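Local coordinates for probable starch synthase 4, chloroplastic/amyloplastic (Arabidopsis thaliana, PDB 6GNE), which is a starch synthase-family protein of the GT-B glycosyltransferase clan that holds ADP and a glycan in its cleft, at residues R309-I315 / A386-I391; I315-V319 / L343-P348; Q321-I327 / P393-P398; F356-E360 / R370-K374. All coordinates share one frame; numbering follows the deposited sequence.

Contact 1: R309-I315 / A386-I391. With ADP (adenosine-5'-diphosphate), chain F.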
# COMPACT_ATOMS: atom_id res chain seq x y z
N ARG A 309 28.47 1.99 14.75
CA ARG A 309 28.17 2.91 13.68
C ARG A 309 26.72 2.59 13.26
O ARG A 309 26.45 1.48 12.83
CB ARG A 309 29.17 2.73 12.55
CG ARG A 309 29.15 3.86 11.57
CD ARG A 309 30.21 3.76 10.48
NE ARG A 309 31.29 4.73 10.65
CZ ARG A 309 31.41 5.93 10.04
NH1 ARG A 309 32.49 6.65 10.31
NH2 ARG A 309 30.52 6.41 9.17
N PRO A 310 25.79 3.54 13.43
CA PRO A 310 24.39 3.26 13.09
C PRO A 310 24.17 3.15 11.56
O PRO A 310 24.68 3.97 10.80
CB PRO A 310 23.64 4.46 13.68
CG PRO A 310 24.62 5.56 13.62
CD PRO A 310 25.96 4.93 13.87
N LEU A 311 23.44 2.12 11.16
CA LEU A 311 23.07 1.90 9.76
C LEU A 311 21.67 2.47 9.56
O LEU A 311 20.72 2.02 10.19
CB LEU A 311 23.08 0.41 9.43
CG LEU A 311 22.68 0.02 8.01
CD1 LEU A 311 23.73 0.49 7.02
CD2 LEU A 311 22.53 -1.49 7.90
N VAL A 312 21.55 3.46 8.69
CA VAL A 312 20.27 4.10 8.37
C VAL A 312 19.79 3.46 7.08
O VAL A 312 20.50 3.43 6.09
CB VAL A 312 20.43 5.62 8.15
CG1 VAL A 312 19.09 6.25 7.76
CG2 VAL A 312 21.00 6.31 9.41
N GLY A 313 18.58 2.92 7.10
CA GLY A 313 17.99 2.33 5.90
C GLY A 313 16.82 3.15 5.39
O GLY A 313 16.19 3.94 6.13
N CYS A 314 16.56 3.00 4.10
CA CYS A 314 15.45 3.62 3.43
C CYS A 314 15.04 2.71 2.29
O CYS A 314 15.87 2.40 1.42
CB CYS A 314 15.84 4.99 2.88
SG CYS A 314 14.50 5.82 1.98
N ILE A 315 13.77 2.28 2.31
CA ILE A 315 13.15 1.42 1.29
C ILE A 315 11.88 2.09 0.85
O ILE A 315 10.94 2.23 1.63
CB ILE A 315 12.79 0.04 1.86
CG1 ILE A 315 14.06 -0.72 2.25
CG2 ILE A 315 12.01 -0.76 0.83
CD1 ILE A 315 13.83 -1.83 3.24
N ALA A 386 18.72 -5.55 9.11
CA ALA A 386 20.04 -5.01 9.40
C ALA A 386 20.06 -3.59 10.00
O ALA A 386 20.93 -3.27 10.78
CB ALA A 386 20.92 -5.05 8.15
N SER A 387 19.10 -2.77 9.61
CA SER A 387 19.18 -1.34 9.90
C SER A 387 18.87 -1.03 11.37
O SER A 387 18.07 -1.72 11.98
CB SER A 387 18.26 -0.55 8.95
OG SER A 387 16.91 -0.87 9.17
N ASP A 388 19.53 -0.01 11.90
CA ASP A 388 19.25 0.52 13.23
C ASP A 388 18.20 1.62 13.19
O ASP A 388 17.45 1.81 14.16
CB ASP A 388 20.51 1.10 13.82
CG ASP A 388 21.60 0.09 13.90
OD1 ASP A 388 21.38 -0.94 14.58
OD2 ASP A 388 22.64 0.30 13.22
N LEU A 389 18.19 2.34 12.07
CA LEU A 389 17.30 3.46 11.87
C LEU A 389 16.69 3.35 10.47
O LEU A 389 17.30 2.82 9.55
CB LEU A 389 18.11 4.76 11.98
CG LEU A 389 18.67 5.12 13.36
CD1 LEU A 389 19.65 6.26 13.32
CD2 LEU A 389 17.52 5.51 14.26
N PHE A 390 15.48 3.89 10.34
CA PHE A 390 14.71 3.83 9.11
C PHE A 390 13.99 5.15 8.87
O PHE A 390 13.24 5.61 9.75
CB PHE A 390 13.69 2.69 9.17
CG PHE A 390 13.04 2.41 7.84
CD1 PHE A 390 11.91 3.12 7.45
CD2 PHE A 390 13.61 1.50 6.96
CE1 PHE A 390 11.34 2.93 6.21
CE2 PHE A 390 13.02 1.27 5.71
CZ PHE A 390 11.89 1.99 5.34
N ILE A 391 14.18 5.75 7.70
CA ILE A 391 13.63 7.10 7.46
C ILE A 391 12.41 7.13 6.54
O ILE A 391 12.40 6.47 5.51
CB ILE A 391 14.71 8.08 6.93
CG1 ILE A 391 15.35 7.62 5.62
CG2 ILE A 391 15.77 8.32 7.99
CD1 ILE A 391 15.79 8.79 4.76
PB ADP F . 3.54 3.08 -1.01
O1B ADP F . 2.23 2.35 -1.04
O2B ADP F . 4.64 2.51 -1.86
O3B ADP F . 3.34 4.55 -1.29
PA ADP F . 3.72 1.86 1.59
O1A ADP F . 4.63 2.12 2.76
O2A ADP F . 2.25 1.86 1.92
O3A ADP F . 4.10 2.97 0.49
O5' ADP F . 4.06 0.45 0.89
C5' ADP F . 5.36 0.14 0.39
C4' ADP F . 5.64 -1.36 0.25
O4' ADP F . 6.47 -1.60 -0.90
C3' ADP F . 6.43 -1.94 1.40
O3' ADP F . 6.15 -3.32 1.50
C2' ADP F . 7.87 -1.77 0.96
O2' ADP F . 8.75 -2.67 1.60
C1' ADP F . 7.75 -2.07 -0.50
N9 ADP F . 8.77 -1.40 -1.34
C8 ADP F . 8.78 -0.12 -1.73
N7 ADP F . 9.85 0.12 -2.53
C5 ADP F . 10.54 -1.02 -2.66
C6 ADP F . 11.78 -1.47 -3.36
N6 ADP F . 12.51 -0.59 -4.09
N1 ADP F . 12.14 -2.78 -3.22
C2 ADP F . 11.40 -3.63 -2.46
N3 ADP F . 10.29 -3.28 -1.80
C4 ADP F . 9.82 -2.02 -1.86
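In the parallel sheet of the C-terminal Rossmann-like domain, strand 311-317 lies beside strand 389-392, and V312 faces L389 while G313 faces F390. The backbone ladder steps from one strand to the other: G313 N gives a nearly straight bond to L389 O (2.8 Å), and I391 N binds G313 O. At the start of the ladder L311 O takes two donors, D388 N and L389 N. D388 also answers with its side chain, for OD2 accepts L311 N at 2.9 Å through the anti lone pair, in an almost linear bond (175°). The same oxygen forms a salt bridge with K293, so the carboxylate ties the start of strand 311-317 to helix 287-300. On one face of the sheet V312 splits its branches: CG2 meets L389 CD1, and CG1 touches I391 CG2 (3.9 Å), V312 and I391 crossing at about a right angle. G313 presents no side chain on the other face, where the F390 ring reaches past it. With CG anti to the backbone N (chi1 -169°), F390 carries its ring along strand 311-317 until CE2 lies 4.0 Å from I315 CD1. I315 in turn sets CG2 3.7 Å from C4 of the ADP adenine. Neighbouring parallel strands that carry a nucleotide at their C-terminal ends are characteristic of the Rossmann-like domains of GT-B proteins.

Contact 2: I315-V319 / L343-P348. With ADP (adenosine-5'-diphosphate), chain F; AC1 (4,6-dideoxy-4-{[(1S,4R,5S,6S)-4,5,6-trihydroxy-3-(hydroxymethyl)cyclohex-2-en-1-yl]amino}-alpha-D-glucopyranose), chain C.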
# COMPACT_ATOMS: atom_id res chain seq x y z
N ILE A 315 13.77 2.28 2.31
CA ILE A 315 13.15 1.42 1.29
C ILE A 315 11.88 2.09 0.85
O ILE A 315 10.94 2.23 1.63
CB ILE A 315 12.79 0.04 1.86
CG1 ILE A 315 14.06 -0.72 2.25
CG2 ILE A 315 12.01 -0.76 0.83
CD1 ILE A 315 13.83 -1.83 3.24
N THR A 316 11.82 2.49 -0.41
CA THR A 316 10.73 3.34 -0.86
C THR A 316 10.70 3.44 -2.39
O THR A 316 11.69 3.15 -3.07
CB THR A 316 10.90 4.77 -0.28
OG1 THR A 316 9.73 5.55 -0.55
CG2 THR A 316 12.12 5.47 -0.86
N ARG A 317 9.55 3.85 -2.90
CA ARG A 317 9.46 4.33 -4.26
C ARG A 317 9.96 5.76 -4.18
O ARG A 317 9.68 6.45 -3.23
CB ARG A 317 8.02 4.25 -4.80
CG ARG A 317 7.49 2.81 -4.91
CD ARG A 317 5.99 2.66 -5.16
NE ARG A 317 5.19 3.58 -4.32
CZ ARG A 317 4.70 4.76 -4.70
NH1 ARG A 317 4.90 5.19 -5.94
NH2 ARG A 317 3.98 5.52 -3.85
N LEU A 318 10.70 6.19 -5.19
CA LEU A 318 11.29 7.50 -5.22
C LEU A 318 10.42 8.43 -6.07
O LEU A 318 10.65 8.62 -7.25
CB LEU A 318 12.70 7.41 -5.76
CG LEU A 318 13.72 6.64 -4.90
CD1 LEU A 318 14.95 6.37 -5.74
CD2 LEU A 318 14.11 7.41 -3.66
N VAL A 319 9.41 8.99 -5.41
CA VAL A 319 8.44 9.93 -6.02
C VAL A 319 8.26 11.11 -5.06
O VAL A 319 8.49 10.96 -3.87
CB VAL A 319 7.08 9.21 -6.31
CG1 VAL A 319 7.29 8.05 -7.28
CG2 VAL A 319 6.41 8.68 -5.03
N LEU A 343 20.16 2.67 0.68
CA LEU A 343 18.91 3.02 0.02
C LEU A 343 18.54 1.88 -0.92
O LEU A 343 19.37 1.42 -1.73
CB LEU A 343 19.03 4.32 -0.79
CG LEU A 343 17.83 4.75 -1.64
CD1 LEU A 343 16.60 4.99 -0.77
CD2 LEU A 343 18.14 6.01 -2.38
N LEU A 344 17.29 1.45 -0.82
CA LEU A 344 16.69 0.58 -1.81
C LEU A 344 15.45 1.28 -2.34
O LEU A 344 14.49 1.46 -1.62
CB LEU A 344 16.33 -0.75 -1.17
CG LEU A 344 15.61 -1.77 -2.05
CD1 LEU A 344 16.46 -2.06 -3.26
CD2 LEU A 344 15.38 -3.03 -1.21
N GLY A 345 15.49 1.71 -3.59
CA GLY A 345 14.33 2.37 -4.18
C GLY A 345 14.51 2.61 -5.65
O GLY A 345 15.63 2.71 -6.12
N SER A 346 13.40 2.68 -6.38
CA SER A 346 13.48 3.23 -7.73
C SER A 346 12.32 4.15 -8.04
O SER A 346 11.33 4.15 -7.35
CB SER A 346 13.66 2.15 -8.81
OG SER A 346 12.56 1.30 -8.80
N SER A 347 12.52 4.96 -9.07
CA SER A 347 11.61 6.01 -9.45
C SER A 347 11.06 5.72 -10.81
O SER A 347 11.83 5.42 -11.71
CB SER A 347 12.37 7.34 -9.56
OG SER A 347 11.47 8.41 -9.79
N PRO A 348 9.75 5.90 -11.00
CA PRO A 348 9.21 5.95 -12.36
C PRO A 348 9.50 7.27 -13.08
O PRO A 348 9.16 7.37 -14.27
CB PRO A 348 7.70 5.82 -12.13
CG PRO A 348 7.46 6.49 -10.81
CD PRO A 348 8.72 6.26 -10.00
PB ADP F . 3.54 3.08 -1.01
O1B ADP F . 2.23 2.35 -1.04
O2B ADP F . 4.64 2.51 -1.86
O3B ADP F . 3.34 4.55 -1.29
PA ADP F . 3.72 1.86 1.59
O1A ADP F . 4.63 2.12 2.76
O2A ADP F . 2.25 1.86 1.92
O3A ADP F . 4.10 2.97 0.49
O5' ADP F . 4.06 0.45 0.89
C5' ADP F . 5.36 0.14 0.39
C4' ADP F . 5.64 -1.36 0.25
O4' ADP F . 6.47 -1.60 -0.90
C3' ADP F . 6.43 -1.94 1.40
O3' ADP F . 6.15 -3.32 1.50
C2' ADP F . 7.87 -1.77 0.96
O2' ADP F . 8.75 -2.67 1.60
C1' ADP F . 7.75 -2.07 -0.50
N9 ADP F . 8.77 -1.40 -1.34
C8 ADP F . 8.78 -0.12 -1.73
N7 ADP F . 9.85 0.12 -2.53
C5 ADP F . 10.54 -1.02 -2.66
C6 ADP F . 11.78 -1.47 -3.36
N6 ADP F . 12.51 -0.59 -4.09
N1 ADP F . 12.14 -2.78 -3.22
C2 ADP F . 11.40 -3.63 -2.46
N3 ADP F . 10.29 -3.28 -1.80
C4 ADP F . 9.82 -2.02 -1.86
C1 AC1 C . -0.95 2.83 -6.46
O2 AC1 C . -3.21 3.63 -6.09
C2 AC1 C . -2.07 3.05 -5.43
C4A AC1 C . -0.56 3.56 1.76
C3 AC1 C . -1.59 3.90 -4.25
O3 AC1 C . -2.68 4.00 -3.33
C4 AC1 C . -0.35 3.25 -3.61
N4A AC1 C . 0.16 3.93 -2.41
C5 AC1 C . 0.70 3.17 -4.73
O5 AC1 C . 0.21 2.34 -5.78
C6 AC1 C . 2.01 2.53 -4.28
C1B AC1 C . -0.60 4.09 -1.16
C2B AC1 C . 0.03 5.10 -0.17
O2B AC1 C . 1.11 5.87 -0.73
C3B AC1 C . 0.49 4.48 1.15
O3B AC1 C . 0.63 5.56 2.08
O4 AC1 C . -0.01 2.95 2.93
C5B AC1 C . -1.02 2.53 0.77
C7B AC1 C . -0.98 2.76 -0.55
C6B AC1 C . -1.62 1.23 1.26
O6B AC1 C . -2.81 1.47 2.01
O HOH W 1 10.78 1.33 -5.23
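L318 and S347 lie side by side near the C-terminal ends of the two parallel strands, their CB atoms 3.8 Å apart. A first torsion of -174° swings S347 OG away from the backbone N and onto L318 O, to which it bonds at 2.7 Å. The isobutyl group of L318 reaches across to G345, with CD1 3.7 Å from G345 O, and V319 CG1 meets the ring of P348 at CD, V319 and P348 crossing at about a right angle. Further back, I315 CG1 packs obliquely on L344 CB, and L344 CG comes within 3.8 Å of ADP N1. A water joins T316 O, S346 N and ADP N6. R317 leaves the strand for the diphosphate, its chain bent at chi3 (-44°). The guanidinium meets the beta-phosphate at its edge, NE to O2B at 2.7 Å and NH2 to O3B at 2.8 Å, both nearly straight, while AC1 C6 lies over one face. Adenine beside the strands and phosphate on an arginine at their C-terminal end mark the nucleotide site of a GT-B beta-alpha-beta unit.

Contact 3: Q321-I327 / P393-P398. With AC1 (4,6-dideoxy-4-{[(1S,4R,5S,6S)-4,5,6-trihydroxy-3-(hydroxymethyl)cyclohex-2-en-1-yl]amino}-alpha-D-glucopyranose), chain C; ADP (adenosine-5'-diphosphate), chain F.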
# COMPACT_ATOMS: atom_id res chain seq x y z
N GLN A 321 5.99 12.33 -3.30
CA GLN A 321 5.26 12.05 -2.07
C GLN A 321 6.19 11.69 -0.90
O GLN A 321 5.94 12.10 0.27
CB GLN A 321 4.26 10.93 -2.30
CG GLN A 321 3.53 10.42 -1.06
CD GLN A 321 2.77 9.14 -1.29
OE1 GLN A 321 2.36 8.86 -2.41
NE2 GLN A 321 2.59 8.34 -0.21
N LYS A 322 7.25 10.95 -1.22
CA LYS A 322 8.14 10.38 -0.22
C LYS A 322 9.23 11.34 0.30
O LYS A 322 10.06 10.95 1.13
CB LYS A 322 8.78 9.12 -0.80
CG LYS A 322 7.77 8.08 -1.25
CD LYS A 322 6.98 7.50 -0.07
CE LYS A 322 6.14 6.32 -0.50
NZ LYS A 322 5.13 5.93 0.50
N GLY A 323 9.21 12.59 -0.17
CA GLY A 323 10.16 13.60 0.26
C GLY A 323 11.57 13.27 -0.25
O GLY A 323 12.50 13.11 0.53
N VAL A 324 11.70 13.15 -1.56
CA VAL A 324 12.97 12.72 -2.15
C VAL A 324 14.14 13.68 -1.93
O VAL A 324 15.29 13.22 -1.88
CB VAL A 324 12.87 12.43 -3.66
CG1 VAL A 324 12.24 11.05 -3.85
CG2 VAL A 324 12.18 13.56 -4.43
N HIS A 325 13.85 14.99 -1.81
CA HIS A 325 14.90 15.97 -1.51
C HIS A 325 15.45 15.72 -0.10
O HIS A 325 16.67 15.84 0.10
CB HIS A 325 14.43 17.43 -1.69
CG HIS A 325 14.12 17.78 -3.12
ND1 HIS A 325 15.04 17.66 -4.13
CD2 HIS A 325 12.97 18.23 -3.70
CE1 HIS A 325 14.49 18.01 -5.28
NE2 HIS A 325 13.23 18.36 -5.05
N LEU A 326 14.56 15.39 0.84
CA LEU A 326 14.95 15.00 2.19
C LEU A 326 15.68 13.67 2.26
O LEU A 326 16.59 13.53 3.07
CB LEU A 326 13.74 14.98 3.15
CG LEU A 326 13.12 16.36 3.36
CD1 LEU A 326 11.85 16.21 4.17
CD2 LEU A 326 14.14 17.33 4.01
N ILE A 327 15.31 12.72 1.42
CA ILE A 327 16.02 11.46 1.34
C ILE A 327 17.44 11.71 0.83
O ILE A 327 18.41 11.22 1.41
CB ILE A 327 15.30 10.45 0.46
CG1 ILE A 327 13.99 10.03 1.14
CG2 ILE A 327 16.15 9.22 0.24
CD1 ILE A 327 13.02 9.26 0.27
N PRO A 393 10.57 10.41 5.44
CA PRO A 393 10.37 11.85 5.54
C PRO A 393 9.35 12.37 4.52
O PRO A 393 9.65 13.29 3.74
CB PRO A 393 11.77 12.37 5.25
CG PRO A 393 12.21 11.45 4.18
CD PRO A 393 11.75 10.10 4.65
N SER A 394 8.15 11.78 4.53
CA SER A 394 7.16 11.98 3.45
C SER A 394 6.56 13.39 3.44
O SER A 394 6.33 13.98 4.50
CB SER A 394 6.05 10.93 3.54
OG SER A 394 6.59 9.61 3.59
N ILE A 395 6.32 13.91 2.24
CA ILE A 395 5.57 15.17 2.09
C ILE A 395 4.12 14.93 2.53
O ILE A 395 3.55 15.73 3.25
CB ILE A 395 5.65 15.71 0.64
CG1 ILE A 395 7.12 15.95 0.22
CG2 ILE A 395 4.84 17.00 0.48
CD1 ILE A 395 7.94 16.78 1.18
N PHE A 396 3.55 13.80 2.11
CA PHE A 396 2.27 13.29 2.64
C PHE A 396 2.27 11.75 2.60
O PHE A 396 2.99 11.16 1.84
CB PHE A 396 1.05 13.88 1.88
CG PHE A 396 0.87 13.32 0.49
CD1 PHE A 396 1.56 13.86 -0.60
CD2 PHE A 396 0.01 12.23 0.27
CE1 PHE A 396 1.40 13.34 -1.88
CE2 PHE A 396 -0.16 11.71 -1.01
CZ PHE A 396 0.54 12.27 -2.08
N GLU A 397 1.45 11.12 3.41
CA GLU A 397 1.50 9.69 3.53
C GLU A 397 0.14 9.16 4.06
O GLU A 397 -0.13 9.20 5.27
CB GLU A 397 2.66 9.28 4.44
CG GLU A 397 3.05 7.82 4.34
CD GLU A 397 3.66 7.45 3.00
OE1 GLU A 397 3.06 6.66 2.29
OE2 GLU A 397 4.75 7.94 2.64
N PRO A 398 -0.73 8.68 3.15
CA PRO A 398 -2.03 8.13 3.50
C PRO A 398 -1.97 7.16 4.66
O PRO A 398 -2.77 7.26 5.58
CB PRO A 398 -2.45 7.42 2.21
CG PRO A 398 -1.84 8.24 1.12
CD PRO A 398 -0.53 8.72 1.68
C1 AC1 C . -0.95 2.83 -6.46
O2 AC1 C . -3.21 3.63 -6.09
C2 AC1 C . -2.07 3.05 -5.43
C4A AC1 C . -0.56 3.56 1.76
C3 AC1 C . -1.59 3.90 -4.25
O3 AC1 C . -2.68 4.00 -3.33
C4 AC1 C . -0.35 3.25 -3.61
N4A AC1 C . 0.16 3.93 -2.41
C5 AC1 C . 0.70 3.17 -4.73
O5 AC1 C . 0.21 2.34 -5.78
C6 AC1 C . 2.01 2.53 -4.28
C1B AC1 C . -0.60 4.09 -1.16
C2B AC1 C . 0.03 5.10 -0.17
O2B AC1 C . 1.11 5.87 -0.73
C3B AC1 C . 0.49 4.48 1.15
O3B AC1 C . 0.63 5.56 2.08
O4 AC1 C . -0.01 2.95 2.93
C5B AC1 C . -1.02 2.53 0.77
C7B AC1 C . -0.98 2.76 -0.55
C6B AC1 C . -1.62 1.23 1.26
O6B AC1 C . -2.81 1.47 2.01
PB ADP F . 3.54 3.08 -1.01
O1B ADP F . 2.23 2.35 -1.04
O2B ADP F . 4.64 2.51 -1.86
O3B ADP F . 3.34 4.55 -1.29
PA ADP F . 3.72 1.86 1.59
O1A ADP F . 4.63 2.12 2.76
O2A ADP F . 2.25 1.86 1.92
O3A ADP F . 4.10 2.97 0.49
O5' ADP F . 4.06 0.45 0.89
C5' ADP F . 5.36 0.14 0.39
C4' ADP F . 5.64 -1.36 0.25
O4' ADP F . 6.47 -1.60 -0.90
C3' ADP F . 6.43 -1.94 1.40
O3' ADP F . 6.15 -3.32 1.50
C2' ADP F . 7.87 -1.77 0.96
O2' ADP F . 8.75 -2.67 1.60
C1' ADP F . 7.75 -2.07 -0.50
N9 ADP F . 8.77 -1.40 -1.34
C8 ADP F . 8.78 -0.12 -1.73
N7 ADP F . 9.85 0.12 -2.53
C5 ADP F . 10.54 -1.02 -2.66
C6 ADP F . 11.78 -1.47 -3.36
N6 ADP F . 12.51 -0.59 -4.09
N1 ADP F . 12.14 -2.78 -3.22
C2 ADP F . 11.40 -3.63 -2.46
N3 ADP F . 10.29 -3.28 -1.80
C4 ADP F . 9.82 -2.02 -1.86
O HOH W 2 9.23 8.74 2.81
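K322 NZ meets the carboxylate of E397 in a salt bridge, 2.8 Å from OE1, though its hydrogen bonds to the two oxygens are weak, and it also bonds ADP at O3B (2.9 Å) and O3A. This amino group sits between the diphosphate and the carboxylate. E397 OE1 also accepts the O3B hydroxyl of AC1 at 2.7 Å, while Q321 NE2 gives a nearly straight bond (173°) to AC1 O2B. In the second shell, S394 OG donates to the anti lone pair of E397 OE2 at 2.7 Å, and a water links this hydroxyl to K322 O. Q321 is steadied by F396: its CG stands over the centre of the ring in a CH-pi contact, and its amide stacks on the ring with the planes 24° apart. I395 N bonds Q321 O at 2.7 Å, joining the two segments. Outermost, P393 packs CB on L326 CB (3.9 Å) at the start of helix 324-336. A 3-10 turn and a loop that follow parallel strands and converge on nucleotide and sugar are characteristic of the interdomain cleft of a GT-B fold.

Contact 4: F356-E360 / R370-K374. With ADP (adenosine-5'-diphosphate), chain F.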
# COMPACT_ATOMS: atom_id res chain seq x y z
N PHE A 356 19.46 10.29 -8.52
CA PHE A 356 19.94 9.24 -7.62
C PHE A 356 21.04 8.39 -8.25
O PHE A 356 21.97 7.98 -7.57
CB PHE A 356 18.78 8.39 -7.07
CG PHE A 356 18.05 9.06 -5.95
CD1 PHE A 356 17.07 10.02 -6.20
CD2 PHE A 356 18.41 8.82 -4.64
CE1 PHE A 356 16.44 10.69 -5.18
CE2 PHE A 356 17.78 9.50 -3.60
CZ PHE A 356 16.79 10.42 -3.88
N GLU A 357 20.94 8.16 -9.56
CA GLU A 357 21.99 7.46 -10.31
C GLU A 357 23.34 8.17 -10.17
O GLU A 357 24.38 7.51 -10.11
CB GLU A 357 21.63 7.33 -11.80
CG GLU A 357 20.85 6.04 -12.12
CD GLU A 357 20.20 6.00 -13.50
OE1 GLU A 357 19.36 5.09 -13.70
OE2 GLU A 357 20.51 6.84 -14.39
N GLY A 358 23.32 9.51 -10.14
CA GLY A 358 24.52 10.34 -9.93
C GLY A 358 25.12 10.18 -8.55
O GLY A 358 26.33 10.04 -8.38
N ILE A 359 24.26 10.17 -7.55
CA ILE A 359 24.67 9.95 -6.16
C ILE A 359 25.25 8.54 -6.00
O ILE A 359 26.21 8.34 -5.27
CB ILE A 359 23.50 10.14 -5.19
CG1 ILE A 359 23.03 11.59 -5.20
CG2 ILE A 359 23.92 9.76 -3.78
CD1 ILE A 359 21.64 11.81 -4.69
N GLU A 360 24.67 7.57 -6.70
CA GLU A 360 25.11 6.20 -6.57
C GLU A 360 26.52 6.05 -7.07
O GLU A 360 27.33 5.48 -6.36
CB GLU A 360 24.14 5.25 -7.30
CG GLU A 360 24.37 3.79 -7.02
CD GLU A 360 24.44 2.94 -8.27
OE1 GLU A 360 25.59 2.54 -8.64
OE2 GLU A 360 23.36 2.70 -8.90
N ARG A 370 25.63 2.89 0.26
CA ARG A 370 25.29 2.13 -0.95
C ARG A 370 23.86 2.40 -1.35
O ARG A 370 22.98 2.42 -0.51
CB ARG A 370 25.51 0.64 -0.75
CG ARG A 370 25.53 -0.15 -2.07
CD ARG A 370 26.85 -0.08 -2.85
NE ARG A 370 27.97 -0.68 -2.12
CZ ARG A 370 28.96 -0.00 -1.51
NH1 ARG A 370 29.00 1.34 -1.51
NH2 ARG A 370 29.94 -0.66 -0.84
N LEU A 371 23.66 2.62 -2.64
CA LEU A 371 22.34 2.90 -3.22
C LEU A 371 22.00 1.78 -4.16
O LEU A 371 22.79 1.45 -5.03
CB LEU A 371 22.37 4.22 -3.99
CG LEU A 371 22.11 5.47 -3.16
CD1 LEU A 371 23.15 5.63 -2.08
CD2 LEU A 371 22.10 6.71 -4.04
N LEU A 372 20.82 1.20 -3.98
CA LEU A 372 20.38 0.05 -4.78
C LEU A 372 19.11 0.48 -5.54
O LEU A 372 18.00 0.42 -5.02
CB LEU A 372 20.15 -1.13 -3.85
CG LEU A 372 21.45 -1.59 -3.18
CD1 LEU A 372 21.15 -2.36 -1.89
CD2 LEU A 372 22.33 -2.40 -4.13
N LEU A 373 19.32 0.99 -6.74
CA LEU A 373 18.26 1.64 -7.50
C LEU A 373 17.44 0.63 -8.27
O LEU A 373 17.62 0.46 -9.47
CB LEU A 373 18.84 2.73 -8.39
CG LEU A 373 19.62 3.81 -7.62
CD1 LEU A 373 20.04 4.94 -8.57
CD2 LEU A 373 18.86 4.35 -6.41
N LYS A 374 16.57 -0.07 -7.55
CA LYS A 374 15.77 -1.16 -8.10
C LYS A 374 14.70 -1.62 -7.09
O LYS A 374 14.78 -1.30 -5.92
CB LYS A 374 16.66 -2.36 -8.46
CG LYS A 374 17.37 -2.98 -7.25
CD LYS A 374 18.42 -4.00 -7.64
CE LYS A 374 18.83 -4.79 -6.41
NZ LYS A 374 19.86 -5.79 -6.76
PB ADP F . 3.54 3.08 -1.01
O1B ADP F . 2.23 2.35 -1.04
O2B ADP F . 4.64 2.51 -1.86
O3B ADP F . 3.34 4.55 -1.29
PA ADP F . 3.72 1.86 1.59
O1A ADP F . 4.63 2.12 2.76
O2A ADP F . 2.25 1.86 1.92
O3A ADP F . 4.10 2.97 0.49
O5' ADP F . 4.06 0.45 0.89
C5' ADP F . 5.36 0.14 0.39
C4' ADP F . 5.64 -1.36 0.25
O4' ADP F . 6.47 -1.60 -0.90
C3' ADP F . 6.43 -1.94 1.40
O3' ADP F . 6.15 -3.32 1.50
C2' ADP F . 7.87 -1.77 0.96
O2' ADP F . 8.75 -2.67 1.60
C1' ADP F . 7.75 -2.07 -0.50
N9 ADP F . 8.77 -1.40 -1.34
C8 ADP F . 8.78 -0.12 -1.73
N7 ADP F . 9.85 0.12 -2.53
C5 ADP F . 10.54 -1.02 -2.66
C6 ADP F . 11.78 -1.47 -3.36
N6 ADP F . 12.51 -0.59 -4.09
N1 ADP F . 12.14 -2.78 -3.22
C2 ADP F . 11.40 -3.63 -2.46
N3 ADP F . 10.29 -3.28 -1.80
C4 ADP F . 9.82 -2.02 -1.86
O HOH W 3 21.95 0.39 -7.85
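F356 begins the contact on helix 350-362, its CB directed at the strand and lying 4.0 Å from L373 CD1. The edge of its ring, near the ring plane, is met by L371 CD2. L318 and L343 also touch F356, which sits between the helix and the sheet. At E357 the backbone does much of the touching: L373 CD1 comes to 3.5 Å from its N, and although the CB of E357 points away from the strand, CG still touches the same methyl. I359 brings CG2 to 3.6 Å from L371 CD2, which thus lies against I359 and close to F356 O, while R328 and Y332 of helix 324-336 border I359 too. E360 closes the segment. Its CG, anti to the backbone N (chi1 -170°), runs alongside L371 in the opposite direction and approaches L371 CB at 3.7 Å. The bend at chi2 carries the carboxylate past the leucine toward L373, where a water donates to E360 OE2 (2.9 Å) and L371 O and accepts from L373 N. The water lies beside the end of the strand, bridging it to the helix, where L373 is the centre of an inverse gamma turn. One residue on, K374 O accepts ADP N6 at 3.0 Å. A helix packed on the sheet, its 356-360 segment at 140° to strand 370-372, is the connecting helix of a beta-alpha-beta crossover in a Rossmann-like domain.

Overall arrangement
All four contacts lie in the C-terminal Rossmann-like domain, on a six-stranded parallel sheet of order 3-2-1-4-5-6 or the loops and helices beside it. Contacts 1 and 2 meet at I315 on strand 311-317, their centres about 15 Å apart, and pair that central strand with a neighbour on either side. Contact 4 continues outward to the edge strand 369-372 and follows contact 2 along the chain. The centres of contacts 2 and 4 are about 10 Å apart. Contact 3 lies at the beginning of helix 324-336, its centre about 11 Å from that of contact 2, and its segments alternate with those of contacts 1 and 2. Every contact reaches ADP, and contacts 2 and 3 also reach AC1, so the strand ends and loops together build one side of the ligand cleft.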